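Local coordinates for mandelate racemase/muconate lactonizing protein (Dickeya dadantii, PDB 4IHC) that dehydrates D-mannonate and D-gluconate to 2-dehydro-3-deoxy-D-gluconate with low activity, using one magnesium ion per subunit, though neither sugar acid is likely to be its physiological substrate, at residues 174-179 / 241-246; 268-273 / 293-298; 229-234 / 264-269; 255-260 / 284-289. All blocks are in the same frame, centred on the assembly; numbering follows the deposited sequence.

How the contacts relate
Contacts 1 and 2 are buried strand pairings in one barrel sheet, joined where strands 242-246 and 270-272 run as neighbours, and between them they supply all three protein ligands of the magnesium. Their chemistry is polar around the metal: carboxylates, an arginine and bound waters, with an amide behind them. Contact 3 lies farther out and is only partly buried; it holds helix 219-237 against the loop entering strand 270-272, mixing aromatic packing with arginine-to-carbonyl bonds. Leu268 and Phe269 belong to both contacts 2 and 3. Contact 4, in the helical layer, is buried and has no hydrogen bond across it; its Leu286 and Ala260 also pack on the strands of contact 2.

Contact 1 (174-179 / 241-246); sequences VRCQMG and IEFIHD. With MG (magnesium ion), chain I.
Arg175 and Asp246 meet beside the magnesium, in a salt bridge that runs nearly straight (167° at the hydrogen) with Arg175 NH1 3.0 Å from Asp246 OD2. The oxygen lies at the guanidinium edge, in its plane; the nitrogen comes in from above the carboxylate plane, and the two groups stand almost perpendicular. Asp246 OD2 also binds the magnesium ion at 2.0 Å, so one oxygen serves two cations. The other, Asp246 OD1, accepts from metal-bound water 1 at 2.8 Å.

One side-chain amide, that of Gln177, meets both the N-H and the C=O of Asp246. Gln177 OE1 takes Asp246 N at 2.8 Å on an in-plane lone pair, while Gln177 NE2 gives to Asp246 O at 3.1 Å in a more bent bond (140°). A turn at chi2 (-70°) folds the amide back for this, with OE1 poised over the Arg175 guanidinium. Asp246 O also accepts from Tyr181 OH, a probable proton donor/acceptor.

Segments 174-179 and 241-246 lie on neighbouring parallel strands of the enolase-type (beta/alpha) barrel, and Asp246 lies at the C-terminal end of its strand, where this superfamily carries its first metal ligand. Val174 N pairs with Glu242 O, Ile244 N with Val174 O and Cys176 N with Ile244 O. The next carbonyl, Cys176 O, is taken by a side chain: His245 ND1 reaches it at 2.9 Å, in the ring plane, while His245 NE2 bonds Tyr222 OH.

On the face bearing Phe243, Val174 CG2 touches ring atom Phe243 CD1 edge-on at 3.7 Å, and Cys176 SG meets that same CD1 atom of Phe243 obliquely at 3.8 Å.

Contact 2 (268-273 / 293-298); sequences LFYLED and PISMGE. With MG (magnesium ion), chain I.
The Tyr270 ring has Ser295 lying over one face. Ser295 OG is 3.0 Å from Tyr270 CD1, above the ring and offset toward its rim, and Ser295 CB makes a CH-pi contact closer to the ring normal. Chi1 of 65° places OG between the backbone N and the carbonyl carbon of Ser295; buried there, OG has no hydrogen-bond partner in the model. At the far end of the ring, Tyr270 OH bonds Tyr148 OH.

The other flat groups are carboxylates. Glu272 and Glu298 cross at about a right angle, their planes 69° apart, and converge on the magnesium through Glu272 OE2 at 1.9 Å and Glu298 OE1 at 2.3 Å. These two oxygens come close because both are ligands, and Arg319 NH2 also donates to Glu272 OE2. Asp273 acts from the second shell: its OD2 accepts from metal-bound water 1 at 2.6 Å, while Glu298 OE2 accepts from water 2 at 2.7 Å. Asp273 OD1 takes a weak bond from Gly297 N.

Behind the site, three backbone bonds zip the strands in parallel: Leu271 N to Pro293 O, Ser295 N to Leu271 O and Asp273 N to Ser295 O. Trp104 of a neighbouring subunit donates to Glu298 O. The strands belong to a beta-alpha-beta unit spanned by helix 283-289, and ligands at or just past the C-terminal ends of successive strands, completed by Asp246, are the hallmark of the enolase-superfamily metal site.

Contact 3 (229-234 / 264-269); sequences LFEHLR and EPYQLF
Phe230 meets both Tyr266 and Leu268: its CB packs 3.8 Å from Tyr266 CD2, and its ring receives Leu268 CD2 over one face, 3.9 Å from Phe230 CD1, as a CH-pi contact offset toward the rim. Leu268 crosses the phenylalanine at about a right angle. The same ring also meets His245 of the barrel strand inside.

At Glu231 both backbone and side chain touch the tyrosine. Glu231 N sits over the face of the Tyr266 ring, displaced toward its rim, and Glu231 CB reaches the phenol end, 3.3 Å from Tyr266 OH. The tyrosine thus lies along the helix surface at the more exposed side of the contact.

The setting is the (beta/alpha) barrel of the enolase C-terminal domain: helix 219-237 packs on the turn that leads from helix 253-263 into strand 270-272, at the end of the barrel away from the metal.

One helical turn after Phe230, Arg234 bends at chi2 (-59°) to present its guanidinium edge to the loop carbonyls. Arg234 NE gives to Tyr266 O at 2.8 Å on a lone pair, and Arg234 NH2 gives to that Tyr266 O at 3.0 Å nearly along the C=O axis, a side-on grip of one atom. Arg234 NH2 also makes a weak bond to Gln267 O at 3.1 Å; water 5 donates to Gln267 O too and takes a weak bond from Arg234 NH2. Arg234 NH1 turns to Gly238 O and Ile241 O, and the group makes a cation-pi contact with Phe243.

Contact 4 (255-260 / 284-289); sequences TAIQLA and RMLRQQ
Ile257 of helix 253-263 points toward helix 283-289 and meets Met285, Leu286 and Gln289 there. Beyond CB its chain divides: with chi1 at -63°, CG1 is anti to the carbonyl carbon and CG2 anti to the backbone N. The short branch, Ile257 CG2, comes within 4.0 Å of Gln289 OE1. The longer one begins with Ile257 CG1, pressed to 3.5 Å from Leu286 CB, tighter than usual for two carbons. At its tip, Ile257 CD1 sits 3.7 Å from Met285 CG and touches Met285 SD as well as Leu286 N.

Leu286 passes Ile257 in the opposite direction, and its CD1 ends 4.4 Å from Ala260 CB, one turn further along the first helix. No hydrogen bond crosses between the segments. The polar end of Gln289 is satisfied elsewhere: OE1 by Lys261 NZ, and NE2 by Ser290 O and Arg287 O of a neighbouring subunit.

The axes of the segments 255-260 and 284-289 come within 9.7 Å and cross at -21°, so these turns run nearly parallel. Inward, Leu286 also packs on Ile294 of the strand beneath. Consecutive helices side by side, each standing over the strands of a parallel sheet, are what the outer layer of a (beta/alpha) barrel looks like, here within the enolase-like C-terminal domain.

Contact 1 (174-179 / 241-246)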
# COMPACT_ATOMS: atom_id res chain seq x y z
N VAL A 174 -8.02 -8.93 36.81
CA VAL A 174 -7.81 -7.76 37.64
C VAL A 174 -7.01 -6.72 36.85
O VAL A 174 -6.16 -7.07 36.05
CB VAL A 174 -7.08 -8.13 38.94
CG1 VAL A 174 -7.90 -9.14 39.73
CG2 VAL A 174 -5.70 -8.70 38.64
N ARG A 175 -7.33 -5.46 37.04
CA ARG A 175 -6.56 -4.35 36.47
C ARG A 175 -5.60 -3.89 37.57
O ARG A 175 -6.04 -3.58 38.65
CB ARG A 175 -7.53 -3.22 36.10
CG ARG A 175 -6.98 -1.92 35.51
CD ARG A 175 -8.13 -0.92 35.55
NE ARG A 175 -7.94 0.39 34.93
CZ ARG A 175 -7.67 1.51 35.59
NH1 ARG A 175 -7.56 2.66 34.93
NH2 ARG A 175 -7.50 1.49 36.91
N CYS A 176 -4.30 -3.85 37.27
CA CYS A 176 -3.26 -3.50 38.26
C CYS A 176 -2.57 -2.20 37.95
O CYS A 176 -1.82 -2.10 36.95
CB CYS A 176 -2.16 -4.55 38.21
SG CYS A 176 -2.86 -6.20 38.09
N GLN A 177 -2.79 -1.21 38.81
CA GLN A 177 -2.10 0.08 38.68
C GLN A 177 -1.36 0.31 39.98
O GLN A 177 -1.92 0.12 41.05
CB GLN A 177 -3.10 1.22 38.47
CG GLN A 177 -4.13 0.97 37.39
CD GLN A 177 -3.53 1.00 35.99
OE1 GLN A 177 -3.80 0.10 35.18
NE2 GLN A 177 -2.71 2.02 35.70
N MET A 178 -0.11 0.73 39.88
CA MET A 178 0.65 1.14 41.05
C MET A 178 0.86 2.64 40.93
O MET A 178 1.39 3.11 39.91
CB MET A 178 2.01 0.43 41.08
CG MET A 178 2.94 0.87 42.20
SD MET A 178 4.42 -0.18 42.29
CE MET A 178 5.29 0.24 40.77
N GLY A 179 0.46 3.37 41.97
CA GLY A 179 0.65 4.83 42.04
C GLY A 179 -0.19 5.62 41.04
O GLY A 179 -1.21 5.14 40.55
N ILE A 241 -3.81 -16.04 37.04
CA ILE A 241 -4.54 -14.80 37.14
C ILE A 241 -4.33 -13.97 35.87
O ILE A 241 -3.24 -13.96 35.29
CB ILE A 241 -4.09 -14.04 38.41
CG1 ILE A 241 -4.92 -12.77 38.62
CG2 ILE A 241 -2.62 -13.69 38.35
CD1 ILE A 241 -6.32 -13.07 39.10
N GLU A 242 -5.39 -13.30 35.41
CA GLU A 242 -5.31 -12.48 34.21
C GLU A 242 -5.12 -11.03 34.63
O GLU A 242 -5.78 -10.58 35.56
CB GLU A 242 -6.58 -12.63 33.39
CG GLU A 242 -6.78 -14.03 32.84
CD GLU A 242 -5.72 -14.46 31.82
OE1 GLU A 242 -5.13 -13.60 31.12
OE2 GLU A 242 -5.47 -15.68 31.72
N PHE A 243 -4.22 -10.32 33.96
CA PHE A 243 -3.83 -8.97 34.38
C PHE A 243 -4.15 -8.02 33.29
O PHE A 243 -3.88 -8.30 32.14
CB PHE A 243 -2.31 -8.83 34.58
CG PHE A 243 -1.77 -9.53 35.80
CD1 PHE A 243 -2.60 -9.83 36.87
CD2 PHE A 243 -0.42 -9.82 35.90
CE1 PHE A 243 -2.10 -10.45 38.00
CE2 PHE A 243 0.09 -10.43 37.03
CZ PHE A 243 -0.75 -10.75 38.09
N ILE A 244 -4.68 -6.87 33.68
CA ILE A 244 -4.94 -5.80 32.75
C ILE A 244 -4.18 -4.55 33.25
O ILE A 244 -4.20 -4.27 34.43
CB ILE A 244 -6.43 -5.52 32.74
CG1 ILE A 244 -7.12 -6.56 31.84
CG2 ILE A 244 -6.74 -4.08 32.34
CD1 ILE A 244 -8.62 -6.59 32.01
N HIS A 245 -3.51 -3.81 32.36
CA HIS A 245 -2.90 -2.55 32.76
C HIS A 245 -3.39 -1.44 31.85
O HIS A 245 -3.45 -1.62 30.64
CB HIS A 245 -1.37 -2.63 32.70
CG HIS A 245 -0.69 -1.38 33.16
ND1 HIS A 245 -0.71 -0.98 34.49
CD2 HIS A 245 0.02 -0.44 32.49
CE1 HIS A 245 -0.05 0.17 34.60
NE2 HIS A 245 0.42 0.51 33.41
N ASP A 246 -3.73 -0.29 32.44
CA ASP A 246 -4.22 0.88 31.73
C ASP A 246 -3.18 1.99 31.62
O ASP A 246 -2.85 2.63 32.62
CB ASP A 246 -5.43 1.44 32.49
CG ASP A 246 -6.35 2.29 31.61
OD1 ASP A 246 -5.89 2.85 30.58
OD2 ASP A 246 -7.55 2.45 31.98
MG MG I . -9.15 3.17 30.98
O HOH W 1 -8.10 4.24 29.64
O HOH W 2 -9.34 4.64 32.10

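Contact 2 (268-273 / 293-298)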
# COMPACT_ATOMS: atom_id res chain seq x y z
N LEU A 268 -0.11 -10.00 29.63
CA LEU A 268 -1.32 -9.28 30.00
C LEU A 268 -2.50 -9.77 29.19
O LEU A 268 -2.35 -10.22 28.06
CB LEU A 268 -1.18 -7.76 29.82
CG LEU A 268 0.01 -7.05 30.50
CD1 LEU A 268 -0.24 -5.55 30.59
CD2 LEU A 268 0.35 -7.59 31.87
N PHE A 269 -3.68 -9.69 29.79
CA PHE A 269 -4.92 -9.93 29.08
C PHE A 269 -5.13 -8.81 28.06
O PHE A 269 -5.52 -9.06 26.89
CB PHE A 269 -6.08 -9.99 30.08
CG PHE A 269 -7.39 -10.32 29.44
CD1 PHE A 269 -7.71 -11.64 29.14
CD2 PHE A 269 -8.31 -9.33 29.15
CE1 PHE A 269 -8.92 -11.95 28.53
CE2 PHE A 269 -9.51 -9.63 28.53
CZ PHE A 269 -9.83 -10.95 28.26
N TYR A 270 -4.91 -7.57 28.51
CA TYR A 270 -4.69 -6.46 27.58
C TYR A 270 -4.03 -5.23 28.18
O TYR A 270 -4.20 -4.93 29.35
CB TYR A 270 -5.94 -6.08 26.81
CG TYR A 270 -7.16 -5.56 27.57
CD1 TYR A 270 -7.12 -4.39 28.34
CD2 TYR A 270 -8.41 -6.18 27.41
CE1 TYR A 270 -8.27 -3.90 28.99
CE2 TYR A 270 -9.54 -5.69 28.03
CZ TYR A 270 -9.47 -4.55 28.82
OH TYR A 270 -10.63 -4.08 29.41
N LEU A 271 -3.27 -4.53 27.35
CA LEU A 271 -2.73 -3.23 27.66
C LEU A 271 -3.66 -2.16 27.07
O LEU A 271 -3.89 -2.15 25.86
CB LEU A 271 -1.32 -3.12 27.07
CG LEU A 271 -0.53 -1.82 27.31
CD1 LEU A 271 -0.29 -1.61 28.79
CD2 LEU A 271 0.80 -1.85 26.58
N GLU A 272 -4.18 -1.28 27.92
CA GLU A 272 -5.28 -0.40 27.54
C GLU A 272 -4.82 1.03 27.24
O GLU A 272 -3.96 1.57 27.94
CB GLU A 272 -6.32 -0.38 28.67
CG GLU A 272 -7.35 0.70 28.53
CD GLU A 272 -8.41 0.63 29.62
OE1 GLU A 272 -8.55 -0.45 30.23
OE2 GLU A 272 -9.10 1.65 29.85
N ASP A 273 -5.42 1.63 26.21
CA ASP A 273 -5.14 3.03 25.85
C ASP A 273 -3.63 3.40 25.79
O ASP A 273 -3.19 4.33 26.42
CB ASP A 273 -5.92 3.99 26.77
CG ASP A 273 -7.44 4.03 26.46
OD1 ASP A 273 -7.91 3.26 25.57
OD2 ASP A 273 -8.19 4.80 27.11
N PRO A 293 -1.69 -7.93 23.76
CA PRO A 293 -3.02 -7.53 23.28
C PRO A 293 -3.32 -6.09 23.69
O PRO A 293 -2.93 -5.64 24.78
CB PRO A 293 -3.96 -8.50 24.01
CG PRO A 293 -3.07 -9.61 24.54
CD PRO A 293 -1.75 -8.95 24.82
N ILE A 294 -4.01 -5.38 22.81
CA ILE A 294 -4.28 -3.97 23.00
C ILE A 294 -5.77 -3.73 23.08
O ILE A 294 -6.54 -4.35 22.37
CB ILE A 294 -3.73 -3.16 21.81
CG1 ILE A 294 -2.22 -3.42 21.66
CG2 ILE A 294 -4.03 -1.68 21.95
CD1 ILE A 294 -1.40 -3.02 22.87
N SER A 295 -6.18 -2.81 23.95
CA SER A 295 -7.55 -2.36 23.93
C SER A 295 -7.57 -0.85 23.82
O SER A 295 -6.68 -0.17 24.32
CB SER A 295 -8.29 -2.81 25.18
OG SER A 295 -7.72 -2.19 26.32
N MET A 296 -8.59 -0.32 23.17
CA MET A 296 -8.72 1.10 22.96
C MET A 296 -10.20 1.41 22.98
O MET A 296 -11.04 0.56 22.67
CB MET A 296 -8.18 1.50 21.58
CG MET A 296 -6.66 1.49 21.45
SD MET A 296 -5.90 3.02 22.06
CE MET A 296 -6.82 4.28 21.16
N GLY A 297 -10.53 2.64 23.35
CA GLY A 297 -11.82 3.14 22.96
C GLY A 297 -12.72 3.79 23.98
O GLY A 297 -13.78 4.31 23.60
N GLU A 298 -12.35 3.78 25.26
CA GLU A 298 -13.26 4.42 26.21
C GLU A 298 -13.50 5.90 25.83
O GLU A 298 -14.61 6.39 26.00
CB GLU A 298 -12.80 4.26 27.66
CG GLU A 298 -11.64 5.16 28.00
CD GLU A 298 -11.11 4.87 29.39
OE1 GLU A 298 -11.01 3.68 29.77
OE2 GLU A 298 -10.78 5.84 30.10
MG MG I . -9.15 3.17 30.98
O HOH W 3 -9.71 5.47 24.46
O HOH W 4 -10.34 2.41 26.90
O HOH W 1 -8.10 4.24 29.64
O HOH W 2 -9.34 4.64 32.10

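Contact 3 (229-234 / 264-269)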
# COMPACT_ATOMS: atom_id res chain seq x y z
N LEU A 229 6.87 -3.82 38.03
CA LEU A 229 5.65 -4.20 38.74
C LEU A 229 5.11 -5.55 38.30
O LEU A 229 4.75 -6.39 39.12
CB LEU A 229 4.61 -3.09 38.62
CG LEU A 229 3.16 -3.48 38.87
CD1 LEU A 229 2.88 -3.66 40.36
CD2 LEU A 229 2.22 -2.45 38.25
N PHE A 230 5.06 -5.78 36.99
CA PHE A 230 4.51 -7.04 36.51
C PHE A 230 5.43 -8.22 36.72
O PHE A 230 4.96 -9.33 36.90
CB PHE A 230 4.01 -6.91 35.08
CG PHE A 230 2.73 -6.18 35.03
CD1 PHE A 230 1.57 -6.79 35.48
CD2 PHE A 230 2.69 -4.85 34.66
CE1 PHE A 230 0.37 -6.10 35.50
CE2 PHE A 230 1.49 -4.16 34.68
CZ PHE A 230 0.34 -4.79 35.09
N GLU A 231 6.74 -7.97 36.73
CA GLU A 231 7.68 -9.03 37.05
C GLU A 231 7.47 -9.49 38.50
O GLU A 231 7.53 -10.68 38.80
CB GLU A 231 9.12 -8.57 36.82
CG GLU A 231 10.14 -9.69 36.98
CD GLU A 231 11.56 -9.18 37.14
OE1 GLU A 231 12.33 -9.79 37.91
OE2 GLU A 231 11.92 -8.17 36.50
N HIS A 232 7.20 -8.55 39.38
CA HIS A 232 6.92 -8.90 40.77
C HIS A 232 5.60 -9.68 40.86
O HIS A 232 5.57 -10.82 41.35
CB HIS A 232 6.94 -7.64 41.65
CG HIS A 232 6.31 -7.83 43.00
ND1 HIS A 232 6.99 -8.32 44.09
CD2 HIS A 232 5.05 -7.57 43.43
CE1 HIS A 232 6.18 -8.37 45.13
NE2 HIS A 232 4.99 -7.92 44.76
N LEU A 233 4.51 -9.10 40.37
CA LEU A 233 3.23 -9.79 40.41
C LEU A 233 3.33 -11.23 39.88
O LEU A 233 2.84 -12.16 40.53
CB LEU A 233 2.13 -9.00 39.67
CG LEU A 233 1.86 -7.59 40.21
CD1 LEU A 233 0.89 -6.82 39.33
CD2 LEU A 233 1.38 -7.66 41.65
N ARG A 234 3.95 -11.43 38.72
CA ARG A 234 3.98 -12.78 38.15
C ARG A 234 4.80 -13.74 39.02
O ARG A 234 4.44 -14.91 39.18
CB ARG A 234 4.49 -12.77 36.70
CG ARG A 234 3.52 -12.15 35.70
CD ARG A 234 2.19 -12.89 35.70
NE ARG A 234 1.37 -12.54 34.55
CZ ARG A 234 0.08 -12.84 34.46
NH1 ARG A 234 -0.53 -13.46 35.46
NH2 ARG A 234 -0.61 -12.53 33.38
N GLU A 264 5.62 -8.18 27.18
CA GLU A 264 5.16 -9.39 26.48
C GLU A 264 5.27 -10.69 27.27
O GLU A 264 4.34 -11.52 27.26
CB GLU A 264 5.87 -9.53 25.12
CG GLU A 264 5.31 -8.56 24.10
CD GLU A 264 6.06 -8.53 22.78
OE1 GLU A 264 7.14 -9.17 22.66
OE2 GLU A 264 5.56 -7.84 21.86
N PRO A 265 6.40 -10.89 27.95
CA PRO A 265 6.65 -12.07 28.80
C PRO A 265 5.66 -12.23 29.95
O PRO A 265 5.39 -13.35 30.37
CB PRO A 265 8.06 -11.80 29.39
CG PRO A 265 8.69 -10.81 28.46
CD PRO A 265 7.55 -9.96 27.95
N TYR A 266 5.12 -11.11 30.46
CA TYR A 266 4.14 -11.13 31.59
C TYR A 266 2.72 -11.46 31.13
O TYR A 266 1.85 -11.72 31.94
CB TYR A 266 4.20 -9.83 32.40
CG TYR A 266 5.62 -9.49 32.73
CD1 TYR A 266 6.41 -10.41 33.41
CD2 TYR A 266 6.22 -8.31 32.30
CE1 TYR A 266 7.74 -10.16 33.68
CE2 TYR A 266 7.55 -8.04 32.58
CZ TYR A 266 8.30 -8.98 33.27
OH TYR A 266 9.62 -8.77 33.55
N GLN A 267 2.51 -11.47 29.81
CA GLN A 267 1.26 -11.95 29.23
C GLN A 267 -0.01 -11.31 29.79
O GLN A 267 -0.88 -11.98 30.34
CB GLN A 267 1.21 -13.48 29.31
CG GLN A 267 2.29 -14.09 28.40
CD GLN A 267 2.41 -15.58 28.52
OE1 GLN A 267 1.81 -16.33 27.75
NE2 GLN A 267 3.20 -16.04 29.49
N LEU A 268 -0.11 -10.00 29.63
CA LEU A 268 -1.32 -9.28 30.00
C LEU A 268 -2.50 -9.77 29.19
O LEU A 268 -2.35 -10.22 28.06
CB LEU A 268 -1.18 -7.76 29.82
CG LEU A 268 0.01 -7.05 30.50
CD1 LEU A 268 -0.24 -5.55 30.59
CD2 LEU A 268 0.35 -7.59 31.87
N PHE A 269 -3.68 -9.69 29.79
CA PHE A 269 -4.92 -9.93 29.08
C PHE A 269 -5.13 -8.81 28.06
O PHE A 269 -5.52 -9.06 26.89
CB PHE A 269 -6.08 -9.99 30.08
CG PHE A 269 -7.39 -10.32 29.44
CD1 PHE A 269 -7.71 -11.64 29.14
CD2 PHE A 269 -8.31 -9.33 29.15
CE1 PHE A 269 -8.92 -11.95 28.53
CE2 PHE A 269 -9.51 -9.63 28.53
CZ PHE A 269 -9.83 -10.95 28.26
O HOH W 5 -3.04 -11.96 32.05

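Contact 4 (255-260 / 284-289)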
# COMPACT_ATOMS: atom_id res chain seq x y z
N THR A 255 7.20 5.49 23.52
CA THR A 255 7.34 4.97 24.87
C THR A 255 6.33 3.81 25.10
O THR A 255 6.67 2.80 25.70
CB THR A 255 7.07 6.08 25.91
OG1 THR A 255 8.01 7.14 25.71
CG2 THR A 255 7.19 5.54 27.32
N ALA A 256 5.09 3.99 24.63
CA ALA A 256 4.04 2.97 24.80
C ALA A 256 4.35 1.71 24.01
O ALA A 256 4.07 0.59 24.46
CB ALA A 256 2.67 3.51 24.38
N ILE A 257 4.91 1.89 22.82
CA ILE A 257 5.36 0.76 22.02
C ILE A 257 6.46 -0.03 22.73
O ILE A 257 6.45 -1.26 22.78
CB ILE A 257 5.89 1.23 20.65
CG1 ILE A 257 4.75 1.89 19.87
CG2 ILE A 257 6.50 0.04 19.89
CD1 ILE A 257 5.15 2.33 18.48
N GLN A 258 7.41 0.68 23.31
CA GLN A 258 8.46 0.03 24.09
C GLN A 258 7.83 -0.73 25.25
O GLN A 258 8.15 -1.90 25.49
CB GLN A 258 9.46 1.07 24.62
CG GLN A 258 10.71 0.46 25.23
CD GLN A 258 11.44 -0.46 24.27
OE1 GLN A 258 12.17 -0.00 23.39
NE2 GLN A 258 11.24 -1.76 24.43
N LEU A 259 6.94 -0.06 25.98
CA LEU A 259 6.22 -0.68 27.09
C LEU A 259 5.50 -1.98 26.67
O LEU A 259 5.66 -3.02 27.32
CB LEU A 259 5.23 0.32 27.70
CG LEU A 259 4.68 -0.03 29.08
CD1 LEU A 259 5.81 -0.38 30.05
CD2 LEU A 259 3.84 1.12 29.63
N ALA A 260 4.72 -1.92 25.60
CA ALA A 260 4.05 -3.09 25.06
C ALA A 260 5.06 -4.22 24.76
O ALA A 260 4.85 -5.37 25.13
CB ALA A 260 3.26 -2.73 23.81
N ARG A 284 -0.36 1.66 13.98
CA ARG A 284 0.17 0.87 12.87
C ARG A 284 1.58 0.44 13.22
O ARG A 284 1.94 -0.72 13.02
CB ARG A 284 0.17 1.66 11.57
CG ARG A 284 -1.23 1.93 11.06
CD ARG A 284 -1.25 2.68 9.74
NE ARG A 284 -2.63 2.91 9.32
CZ ARG A 284 -3.46 1.95 8.91
NH1 ARG A 284 -3.03 0.69 8.87
NH2 ARG A 284 -4.70 2.24 8.55
N MET A 285 2.37 1.35 13.78
CA MET A 285 3.75 1.01 14.12
C MET A 285 3.80 0.05 15.31
O MET A 285 4.55 -0.91 15.33
CB MET A 285 4.57 2.29 14.38
CG MET A 285 5.99 2.02 14.92
SD MET A 285 6.92 3.53 15.41
CE MET A 285 8.46 2.74 15.92
N LEU A 286 2.96 0.27 16.31
CA LEU A 286 3.02 -0.57 17.50
C LEU A 286 2.66 -2.03 17.12
O LEU A 286 3.27 -2.98 17.63
CB LEU A 286 2.13 0.00 18.63
CG LEU A 286 1.87 -0.79 19.92
CD1 LEU A 286 1.29 0.12 21.02
CD2 LEU A 286 0.93 -1.96 19.68
N ARG A 287 1.72 -2.21 16.18
CA ARG A 287 1.23 -3.58 15.86
C ARG A 287 2.14 -4.34 14.89
O ARG A 287 1.97 -5.54 14.64
CB ARG A 287 -0.21 -3.52 15.34
CG ARG A 287 -1.18 -2.93 16.37
CD ARG A 287 -1.44 -3.96 17.44
NE ARG A 287 -2.50 -4.84 17.00
CZ ARG A 287 -3.14 -5.70 17.79
NH1 ARG A 287 -2.72 -5.89 19.03
NH2 ARG A 287 -4.17 -6.41 17.31
N GLN A 288 3.13 -3.65 14.36
CA GLN A 288 4.16 -4.31 13.56
C GLN A 288 5.21 -4.95 14.46
O GLN A 288 5.98 -5.83 14.04
CB GLN A 288 4.82 -3.29 12.62
CG GLN A 288 3.88 -2.76 11.54
CD GLN A 288 4.56 -1.81 10.56
OE1 GLN A 288 4.22 -0.64 10.49
NE2 GLN A 288 5.55 -2.31 9.84
N GLN A 289 5.25 -4.53 15.72
CA GLN A 289 6.35 -4.92 16.62
C GLN A 289 5.92 -5.67 17.87
O GLN A 289 6.71 -6.42 18.44
CB GLN A 289 7.11 -3.67 17.09
CG GLN A 289 7.89 -2.93 16.01
CD GLN A 289 8.73 -1.80 16.60
OE1 GLN A 289 9.22 -1.90 17.72
NE2 GLN A 289 8.90 -0.72 15.84